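Sucrose 6(F)-phosphate phosphorylase (Thermoanaerobacterium thermosaccharolyticum DSM 571, PDB 6S9V) is a bacterial phosphorylase of the alpha-amylase family, built on a closed eight-stranded parallel barrel with surrounding helices and a separate antiparallel sheet. Local coordinates at residues K20-T25 against I388-Y393; T25-L30 against V52-P57; Q302-D307 against F383-I388. All coordinates share one frame; numbering follows the deposited sequence.

Contact 1: residues K20-T25 against I388-Y393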
loop_
_atom_site.group_PDB
_atom_site.type_symbol
_atom_site.label_atom_id
_atom_site.label_comp_id
_atom_site.label_asym_id
_atom_site.label_seq_id
_atom_site.Cartn_x
_atom_site.Cartn_y
_atom_site.Cartn_z
ATOM N N LYS A 20 0.329 10.687 13.059
ATOM C CA LYS A 20 -1.016 10.297 13.460
ATOM C C LYS A 20 -1.502 9.163 12.574
ATOM O O LYS A 20 -1.036 8.979 11.448
ATOM C CB LYS A 20 -1.986 11.481 13.411
ATOM C CG LYS A 20 -1.602 12.595 14.383
ATOM C CD LYS A 20 -2.776 13.468 14.766
ATOM C CE LYS A 20 -2.333 14.609 15.681
ATOM N NZ LYS A 20 -1.375 14.159 16.739
ATOM N N VAL A 21 -2.446 8.389 13.110
ATOM C CA VAL A 21 -2.983 7.263 12.368
ATOM C C VAL A 21 -3.683 7.756 11.105
ATOM O O VAL A 21 -4.395 8.771 11.111
ATOM C CB VAL A 21 -3.934 6.457 13.271
ATOM C CG1 VAL A 21 -4.553 5.318 12.504
ATOM C CG2 VAL A 21 -3.198 5.944 14.505
ATOM N N GLN A 22 -3.496 7.021 10.014
ATOM C CA GLN A 22 -4.121 7.345 8.739
ATOM C C GLN A 22 -5.078 6.240 8.308
ATOM O O GLN A 22 -4.899 5.074 8.654
ATOM C CB GLN A 22 -3.071 7.532 7.654
ATOM C CG GLN A 22 -2.037 8.603 7.988
ATOM C CD GLN A 22 -1.034 8.797 6.883
ATOM O OE1 GLN A 22 -0.772 7.887 6.100
ATOM N NE2 GLN A 22 -0.455 9.989 6.814
ATOM N N LEU A 23 -6.075 6.620 7.528
ATOM C CA LEU A 23 -7.051 5.691 6.966
ATOM C C LEU A 23 -6.672 5.357 5.524
ATOM O O LEU A 23 -6.231 6.236 4.770
ATOM C CB LEU A 23 -8.452 6.317 7.003
ATOM C CG LEU A 23 -9.582 5.577 6.266
ATOM C CD1 LEU A 23 -9.965 4.320 7.014
ATOM C CD2 LEU A 23 -10.796 6.479 6.072
ATOM N N ILE A 24 -6.831 4.088 5.145
ATOM C CA ILE A 24 -6.778 3.665 3.749
ATOM C C ILE A 24 -8.184 3.256 3.337
ATOM O O ILE A 24 -8.775 2.377 3.967
ATOM C CB ILE A 24 -5.822 2.481 3.518
ATOM C CG1 ILE A 24 -4.416 2.765 4.045
ATOM C CG2 ILE A 24 -5.773 2.133 2.035
ATOM C CD1 ILE A 24 -3.607 1.494 4.255
ATOM N N THR A 25 -8.704 3.855 2.266
ATOM C CA THR A 25 -10.050 3.517 1.816
ATOM C C THR A 25 -10.153 3.691 0.309
ATOM O O THR A 25 -9.449 4.513 -0.290
ATOM C CB THR A 25 -11.114 4.383 2.504
ATOM O OG1 THR A 25 -12.432 3.936 2.137
ATOM C CG2 THR A 25 -10.958 5.847 2.097
ATOM N N ILE A 388 4.740 5.604 10.533
ATOM C CA ILE A 388 3.422 6.241 10.401
ATOM C C ILE A 388 2.395 5.137 10.268
ATOM O O ILE A 388 2.422 4.380 9.288
ATOM C CB ILE A 388 3.382 7.179 9.179
ATOM C CG1 ILE A 388 4.479 8.236 9.284
ATOM C CG2 ILE A 388 1.993 7.799 9.047
ATOM C CD1 ILE A 388 4.321 9.160 10.462
ATOM N N PRO A 389 1.457 4.998 11.221
ATOM C CA PRO A 389 0.505 3.877 11.182
ATOM C C PRO A 389 -0.694 4.161 10.285
ATOM O O PRO A 389 -1.306 5.228 10.359
ATOM C CB PRO A 389 0.077 3.720 12.647
ATOM C CG PRO A 389 0.446 5.012 13.332
ATOM C CD PRO A 389 1.256 5.871 12.393
ATOM N N GLN A 390 -1.034 3.175 9.451
ATOM C CA GLN A 390 -2.191 3.216 8.570
ATOM C C GLN A 390 -3.147 2.095 8.930
ATOM O O GLN A 390 -2.713 0.974 9.217
ATOM C CB GLN A 390 -1.780 3.064 7.106
ATOM C CG GLN A 390 -0.821 4.128 6.635
ATOM C CD GLN A 390 -0.669 4.137 5.140
ATOM O OE1 GLN A 390 -0.534 3.088 4.519
ATOM N NE2 GLN A 390 -0.692 5.325 4.548
ATOM N N VAL A 391 -4.441 2.404 8.912
ATOM C CA VAL A 391 -5.500 1.434 9.183
ATOM C C VAL A 391 -6.379 1.339 7.941
ATOM O O VAL A 391 -6.947 2.346 7.492
ATOM C CB VAL A 391 -6.338 1.818 10.413
ATOM C CG1 VAL A 391 -7.525 0.861 10.586
ATOM C CG2 VAL A 391 -5.472 1.808 11.669
ATOM N N TYR A 392 -6.474 0.139 7.382
ATOM C CA TYR A 392 -7.349 -0.097 6.237
ATOM C C TYR A 392 -8.807 -0.127 6.687
ATOM O O TYR A 392 -9.124 -0.600 7.782
ATOM C CB TYR A 392 -6.931 -1.407 5.575
ATOM C CG TYR A 392 -7.630 -1.796 4.299
ATOM C CD1 TYR A 392 -7.507 -1.037 3.148
ATOM C CD2 TYR A 392 -8.380 -2.962 4.241
ATOM C CE1 TYR A 392 -8.122 -1.421 1.972
ATOM C CE2 TYR A 392 -9.000 -3.354 3.071
ATOM C CZ TYR A 392 -8.863 -2.585 1.946
ATOM O OH TYR A 392 -9.478 -2.973 0.788
ATOM N N TYR A 393 -9.704 0.381 5.828
ATOM C CA TYR A 393 -11.084 0.619 6.251
ATOM C C TYR A 393 -11.781 -0.671 6.670
ATOM O O TYR A 393 -12.605 -0.663 7.592
ATOM C CB TYR A 393 -11.875 1.318 5.140
ATOM C CG TYR A 393 -12.233 0.439 3.956
ATOM C CD1 TYR A 393 -11.289 0.152 2.983
ATOM C CD2 TYR A 393 -13.510 -0.100 3.815
ATOM C CE1 TYR A 393 -11.599 -0.643 1.899
ATOM C CE2 TYR A 393 -13.826 -0.906 2.737
ATOM C CZ TYR A 393 -12.864 -1.171 1.781
ATOM O OH TYR A 393 -13.153 -1.961 0.696
#
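K20 meets I388 and P389 through its backbone: its carbonyl O lies against I388 CG2, while its ammonium group turns to the carbonyl of N445. V21 follows with both methyls at work. CG1, anti to the backbone N (chi1 177°), meets V391 CG2 at 3.7 Å; CG2 touches the ring of P389 at CG. Q22 starts the parallel ladder. Its N bonds to P389 O, and its O takes the N-H of V391 at 2.7 Å. Its side chain is extended beyond CG and crosses that of Q390 at a slant; Q390 NE2 gives a nearly straight bond to Q22 OE1 at 3.0 Å. The two amide planes are turned 40° apart, yet OE1 stays in the plane of the donor amide. Q390 OE1 has no polar partner in the model; I24 CD1 lies 3.5 Å from it. L23 brings CD1 to 3.6 Å from V391 O. I24 N bonds to V391 O. I24 CG2 packs on Y392 CD1 at 3.8 Å. I24 O accepts the N-H of Y393 and lies at the edge of the Y393 ring. T25 ends the run with OG1 3.9 Å from Y393 CG; OG1 also donates to Y26 O and lies close to S29 OG. These bonds join the first and last strands of the TIM barrel and so close it. Q22, I24, Q390 and Y392 share one face of the sheet, with F303 of the neighbouring strand against both glutamines. On the other face, V21 and P389 meet helix 432-446, and P389 and V391 meet helix 372-384.

Contact 2: residues T25-L30 against V52-P57. With SO4 (sulfate ion), chain E.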
loop_
_atom_site.group_PDB
_atom_site.type_symbol
_atom_site.label_atom_id
_atom_site.label_comp_id
_atom_site.label_asym_id
_atom_site.label_seq_id
_atom_site.Cartn_x
_atom_site.Cartn_y
_atom_site.Cartn_z
ATOM N N THR A 25 -8.704 3.855 2.266
ATOM C CA THR A 25 -10.050 3.517 1.816
ATOM C C THR A 25 -10.153 3.691 0.309
ATOM O O THR A 25 -9.449 4.513 -0.290
ATOM C CB THR A 25 -11.114 4.383 2.504
ATOM O OG1 THR A 25 -12.432 3.936 2.137
ATOM C CG2 THR A 25 -10.958 5.847 2.097
ATOM N N TYR A 26 -11.034 2.915 -0.301
ATOM C CA TYR A 26 -11.439 3.213 -1.655
ATOM C C TYR A 26 -12.338 4.442 -1.634
ATOM O O TYR A 26 -12.941 4.771 -0.605
ATOM C CB TYR A 26 -12.163 2.028 -2.291
ATOM C CG TYR A 26 -11.241 0.911 -2.709
ATOM C CD1 TYR A 26 -10.504 1.001 -3.886
ATOM C CD2 TYR A 26 -11.099 -0.235 -1.933
ATOM C CE1 TYR A 26 -9.659 -0.015 -4.285
ATOM C CE2 TYR A 26 -10.246 -1.254 -2.324
ATOM C CZ TYR A 26 -9.532 -1.136 -3.497
ATOM O OH TYR A 26 -8.694 -2.145 -3.906
ATOM N N PRO A 27 -12.406 5.167 -2.751
ATOM C CA PRO A 27 -13.266 6.356 -2.794
ATOM C C PRO A 27 -14.731 6.036 -2.623
ATOM O O PRO A 27 -15.504 6.925 -2.242
ATOM C CB PRO A 27 -12.984 6.951 -4.183
ATOM C CG PRO A 27 -12.443 5.821 -4.985
ATOM C CD PRO A 27 -11.692 4.944 -4.022
ATOM N N ASP A 28 -15.138 4.792 -2.884
ATOM C CA ASP A 28 -16.541 4.421 -2.846
ATOM C C ASP A 28 -16.873 3.386 -1.780
ATOM O O ASP A 28 -18.044 3.012 -1.652
ATOM C CB ASP A 28 -16.981 3.894 -4.221
ATOM C CG ASP A 28 -16.103 2.752 -4.726
ATOM O OD1 ASP A 28 -14.903 2.705 -4.380
ATOM O OD2 ASP A 28 -16.617 1.893 -5.472
ATOM N N SER A 29 -15.894 2.928 -0.999
ATOM C CA SER A 29 -16.119 1.809 -0.094
ATOM C C SER A 29 -16.668 2.213 1.270
ATOM O O SER A 29 -17.023 1.327 2.058
ATOM C CB SER A 29 -14.825 1.011 0.094
ATOM O OG SER A 29 -13.786 1.821 0.634
ATOM N N LEU A 30 -16.768 3.506 1.566
ATOM C CA LEU A 30 -17.419 3.990 2.784
ATOM C C LEU A 30 -18.595 4.889 2.376
ATOM O O LEU A 30 -18.522 6.120 2.428
ATOM C CB LEU A 30 -16.395 4.724 3.694
ATOM C CG LEU A 30 -15.359 3.792 4.341
ATOM C CD1 LEU A 30 -14.251 4.570 5.035
ATOM C CD2 LEU A 30 -16.026 2.828 5.317
ATOM N N VAL A 52 -5.597 10.483 5.090
ATOM C CA VAL A 52 -6.396 9.491 4.367
ATOM C C VAL A 52 -5.690 9.180 3.054
ATOM O O VAL A 52 -5.417 10.092 2.262
ATOM C CB VAL A 52 -7.827 9.983 4.080
ATOM C CG1 VAL A 52 -8.622 8.900 3.323
ATOM C CG2 VAL A 52 -8.542 10.397 5.360
ATOM N N HIS A 53 -5.379 7.900 2.830
ATOM C CA HIS A 53 -5.004 7.408 1.514
ATOM C C HIS A 53 -6.292 7.020 0.799
ATOM O O HIS A 53 -6.947 6.045 1.182
ATOM C CB HIS A 53 -4.054 6.221 1.595
ATOM C CG HIS A 53 -3.724 5.618 0.263
ATOM N ND1 HIS A 53 -3.135 4.380 0.133
ATOM C CD2 HIS A 53 -3.885 6.090 -0.998
ATOM C CE1 HIS A 53 -2.961 4.107 -1.147
ATOM N NE2 HIS A 53 -3.412 5.127 -1.854
ATOM N N ILE A 54 -6.674 7.810 -0.196
ATOM C CA ILE A 54 -7.794 7.499 -1.073
ATOM C C ILE A 54 -7.246 6.679 -2.231
ATOM O O ILE A 54 -6.471 7.188 -3.043
ATOM C CB ILE A 54 -8.479 8.767 -1.591
ATOM C CG1 ILE A 54 -8.944 9.656 -0.447
ATOM C CG2 ILE A 54 -9.672 8.392 -2.483
ATOM C CD1 ILE A 54 -9.398 11.031 -0.919
ATOM N N LEU A 55 -7.648 5.413 -2.316
ATOM C CA LEU A 55 -7.207 4.572 -3.417
ATOM C C LEU A 55 -7.721 5.170 -4.729
ATOM O O LEU A 55 -8.652 5.977 -4.723
ATOM C CB LEU A 55 -7.669 3.136 -3.189
ATOM C CG LEU A 55 -6.877 2.522 -2.014
ATOM C CD1 LEU A 55 -7.623 1.394 -1.317
ATOM C CD2 LEU A 55 -5.505 2.052 -2.527
ATOM N N PRO A 56 -7.095 4.822 -5.853
ATOM C CA PRO A 56 -7.209 5.651 -7.088
ATOM C C PRO A 56 -8.636 6.064 -7.390
ATOM O O PRO A 56 -9.496 5.218 -7.682
ATOM C CB PRO A 56 -6.650 4.721 -8.174
ATOM C CG PRO A 56 -5.634 3.895 -7.450
ATOM C CD PRO A 56 -6.189 3.673 -6.052
ATOM N N PRO A 57 -8.927 7.370 -7.328
ATOM C CA PRO A 57 -10.278 7.877 -7.616
ATOM C C PRO A 57 -10.456 8.475 -9.009
ATOM O O PRO A 57 -11.464 9.153 -9.230
ATOM C CB PRO A 57 -10.432 8.972 -6.553
ATOM C CG PRO A 57 -9.040 9.577 -6.498
ATOM C CD PRO A 57 -8.084 8.408 -6.701
HETATM S S SO4 E . -2.233 0.753 0.461
HETATM O O1 SO4 E . -1.118 -0.090 0.887
HETATM O O2 SO4 E . -2.024 1.142 -0.929
HETATM O O3 SO4 E . -2.293 1.944 1.306
HETATM O O4 SO4 E . -3.490 0.036 0.584
#
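L55 reaches from the end of strand 51-54 to Y26, at the start of the loop after the first barrel strand. Its CB touches Y26 CD1 at 3.6 Å. CG is anti to the carbonyl carbon (chi1 -70°) and lies 3.7 Å from T25 O. From there the branches part. CD1 stands 3.6 Å from the centroid of the Y26 ring, only 1° off the normal, so this is a CH-pi contact over the middle of the face. CD2 turns toward the bound sulfate and comes within 3.9 Å of its O2. That ion, probably from the crystallisation liquor, takes a hydrogen bond at its O3 from H53 ND1, 2.8 Å long, and another from H309. The far nitrogen of H53, NE2, bonds to D96. Two backbone bonds pair the segments. T25 N bonds to H53 O, and L55 N to T25 O at 2.9 Å. T25 CG2 packs on V52 CG1. P27 CD lies 3.3 Å from L55 O; its CB makes apolar contact with I54 CG2 and P57 CB. The pairing joins the first two parallel strands of the barrel at their C-terminal ends, the end where TIM barrels carry their active sites. R64 makes a cation-pi contact with Y26. Helix 34-44, which links the two strands, packs with L34 on P27 and I54 and with L37 on T25. On the far side of V52 and I54 runs strand 92-97.

Contact 3: residues Q302-D307 against F383-I388; sequences QFTMLD and FFTPGI
F303 holds CG anti to its carbonyl carbon (chi1 -77°), and I388 holds CG2 anti to its backbone N, which sets the two side chains side by side and pointing the same way. They sit on neighbouring parallel strands of the TIM barrel, the seventh and eighth. I388 CB lies over one face of the F303 ring, offset toward the rim, as a CH-pi contact 4.0 Å from the centroid. I388 CG2 meets F303 CE2 at 3.7 Å. Two backbone bonds fix the register. I388 N bonds to Q302 O, and T304 N bonds to I388 O at 2.8 Å. G387 passes close by. Its backbone angles, phi 133° and psi 168°, are ones that need a glycine, and the lack of a side chain lets its CA come 3.1 Å from Q302 O. The loop T385-G387 leads the chain from helix 372-384 into the last strand. T385 OG1 bonds back to I381 O near the helix end. On T304, CG2 lies 3.9 Å from P386 O, and a water joins the two segments: it donates a hydrogen bond to T385 O at 2.8 Å and is hydrogen-bonded to T304 OG1 at 2.7 Å.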
loop_
_atom_site.group_PDB
_atom_site.type_symbol
_atom_site.label_atom_id
_atom_site.label_comp_id
_atom_site.label_asym_id
_atom_site.label_seq_id
_atom_site.Cartn_x
_atom_site.Cartn_y
_atom_site.Cartn_z
ATOM N N GLN A 302 9.072 4.319 7.912
ATOM C CA GLN A 302 8.190 3.467 7.134
ATOM C C GLN A 302 6.740 3.778 7.476
ATOM O O GLN A 302 6.425 4.239 8.575
ATOM C CB GLN A 302 8.440 1.991 7.415
ATOM C CG GLN A 302 9.872 1.538 7.299
ATOM C CD GLN A 302 9.967 0.023 7.279
ATOM O OE1 GLN A 302 9.360 -0.635 6.430
ATOM N NE2 GLN A 302 10.702 -0.538 8.229
ATOM N N PHE A 303 5.853 3.505 6.524
ATOM C CA PHE A 303 4.422 3.504 6.786
ATOM C C PHE A 303 4.026 2.092 7.178
ATOM O O PHE A 303 4.253 1.151 6.407
ATOM C CB PHE A 303 3.648 3.971 5.562
ATOM C CG PHE A 303 3.684 5.452 5.365
ATOM C CD1 PHE A 303 4.847 6.076 4.953
ATOM C CD2 PHE A 303 2.559 6.218 5.595
ATOM C CE1 PHE A 303 4.882 7.446 4.764
ATOM C CE2 PHE A 303 2.585 7.586 5.411
ATOM C CZ PHE A 303 3.749 8.202 4.999
ATOM N N THR A 304 3.478 1.938 8.381
ATOM C CA THR A 304 3.117 0.617 8.871
ATOM C C THR A 304 1.655 0.306 8.582
ATOM O O THR A 304 0.816 1.194 8.399
ATOM C CB THR A 304 3.361 0.478 10.374
ATOM O OG1 THR A 304 2.471 1.338 11.097
ATOM C CG2 THR A 304 4.801 0.809 10.722
ATOM N N MET A 305 1.361 -0.988 8.544
ATOM C CA MET A 305 0.015 -1.455 8.278
ATOM C C MET A 305 -0.080 -2.867 8.814
ATOM O O MET A 305 0.930 -3.535 9.038
ATOM C CB MET A 305 -0.301 -1.425 6.785
ATOM C CG MET A 305 0.447 -2.511 6.011
ATOM S SD MET A 305 0.480 -2.216 4.242
ATOM C CE MET A 305 2.033 -1.340 4.121
ATOM N N LEU A 306 -1.314 -3.307 9.040
ATOM C CA LEU A 306 -1.605 -4.729 9.125
ATOM C C LEU A 306 -2.257 -5.174 7.821
ATOM O O LEU A 306 -1.666 -5.945 7.062
ATOM C CB LEU A 306 -2.494 -5.029 10.335
ATOM C CG LEU A 306 -1.933 -4.636 11.707
ATOM C CD1 LEU A 306 -2.923 -4.954 12.815
ATOM C CD2 LEU A 306 -0.614 -5.323 11.987
ATOM N N ASP A 307 -3.437 -4.631 7.523
ATOM C CA ASP A 307 -4.112 -4.830 6.254
ATOM C C ASP A 307 -3.954 -3.602 5.353
ATOM O O ASP A 307 -3.661 -2.492 5.804
ATOM C CB ASP A 307 -5.602 -5.144 6.462
ATOM C CG ASP A 307 -6.302 -4.179 7.413
ATOM O OD1 ASP A 307 -5.634 -3.317 8.028
ATOM O OD2 ASP A 307 -7.546 -4.279 7.537
ATOM N N PHE A 383 0.819 0.166 16.418
ATOM C CA PHE A 383 0.874 1.572 16.796
ATOM C C PHE A 383 2.090 1.888 17.663
ATOM O O PHE A 383 2.551 3.035 17.680
ATOM C CB PHE A 383 -0.405 1.972 17.531
ATOM C CG PHE A 383 -1.662 1.888 16.689
ATOM C CD1 PHE A 383 -1.600 1.726 15.313
ATOM C CD2 PHE A 383 -2.908 1.964 17.289
ATOM C CE1 PHE A 383 -2.755 1.642 14.556
ATOM C CE2 PHE A 383 -4.069 1.889 16.536
ATOM C CZ PHE A 383 -3.996 1.724 15.169
ATOM N N PHE A 384 2.630 0.896 18.382
ATOM C CA PHE A 384 3.846 1.093 19.160
ATOM C C PHE A 384 5.117 0.902 18.337
ATOM O O PHE A 384 6.206 1.185 18.839
ATOM C CB PHE A 384 3.873 0.146 20.375
ATOM C CG PHE A 384 3.223 0.737 21.595
ATOM C CD1 PHE A 384 1.844 0.867 21.669
ATOM C CD2 PHE A 384 3.989 1.197 22.646
ATOM C CE1 PHE A 384 1.247 1.434 22.779
ATOM C CE2 PHE A 384 3.402 1.777 23.750
ATOM C CZ PHE A 384 2.034 1.894 23.823
ATOM N N THR A 385 5.005 0.416 17.112
ATOM C CA THR A 385 6.158 0.264 16.219
ATOM C C THR A 385 6.485 1.604 15.570
ATOM O O THR A 385 5.577 2.274 15.071
ATOM C CB THR A 385 5.865 -0.774 15.137
ATOM O OG1 THR A 385 5.629 -2.045 15.753
ATOM C CG2 THR A 385 7.052 -0.904 14.166
ATOM N N PRO A 386 7.751 2.029 15.572
ATOM C CA PRO A 386 8.096 3.294 14.907
ATOM C C PRO A 386 7.664 3.284 13.446
ATOM O O PRO A 386 7.843 2.299 12.725
ATOM C CB PRO A 386 9.621 3.364 15.047
ATOM C CG PRO A 386 9.926 2.566 16.275
ATOM C CD PRO A 386 8.910 1.433 16.264
ATOM N N GLY A 387 7.102 4.407 13.017
ATOM C CA GLY A 387 6.560 4.560 11.681
ATOM C C GLY A 387 5.177 5.202 11.726
ATOM O O GLY A 387 4.550 5.315 12.763
ATOM N N ILE A 388 4.740 5.604 10.533
ATOM C CA ILE A 388 3.422 6.241 10.401
ATOM C C ILE A 388 2.395 5.137 10.268
ATOM O O ILE A 388 2.422 4.380 9.288
ATOM C CB ILE A 388 3.382 7.179 9.179
ATOM C CG1 ILE A 388 4.479 8.236 9.284
ATOM C CG2 ILE A 388 1.993 7.799 9.047
ATOM C CD1 ILE A 388 4.321 9.160 10.462
HETATM O O HOH W 1 3.281 2.540 13.408
#

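All three contacts are mainly buried and belong to one parallel barrel. Contact 1 joins its first and last strands, contact 2 its first and second, contact 3 its seventh and eighth. Contacts 1 and 2 share T25, and contacts 1 and 3 share I388, so contact 1 lies between the others; contacts 2 and 3 do not touch, with centres about 19 Å apart. Contact 1 has the longest ladder and adds a glutamine pair. Contact 2, at the C-terminal ends of the strands, has aromatic and proline packing, with a histidine bonded to a sulfate. Contact 3, at the start of the eighth strand, has a glycine in the loop before the strand and a bridging water.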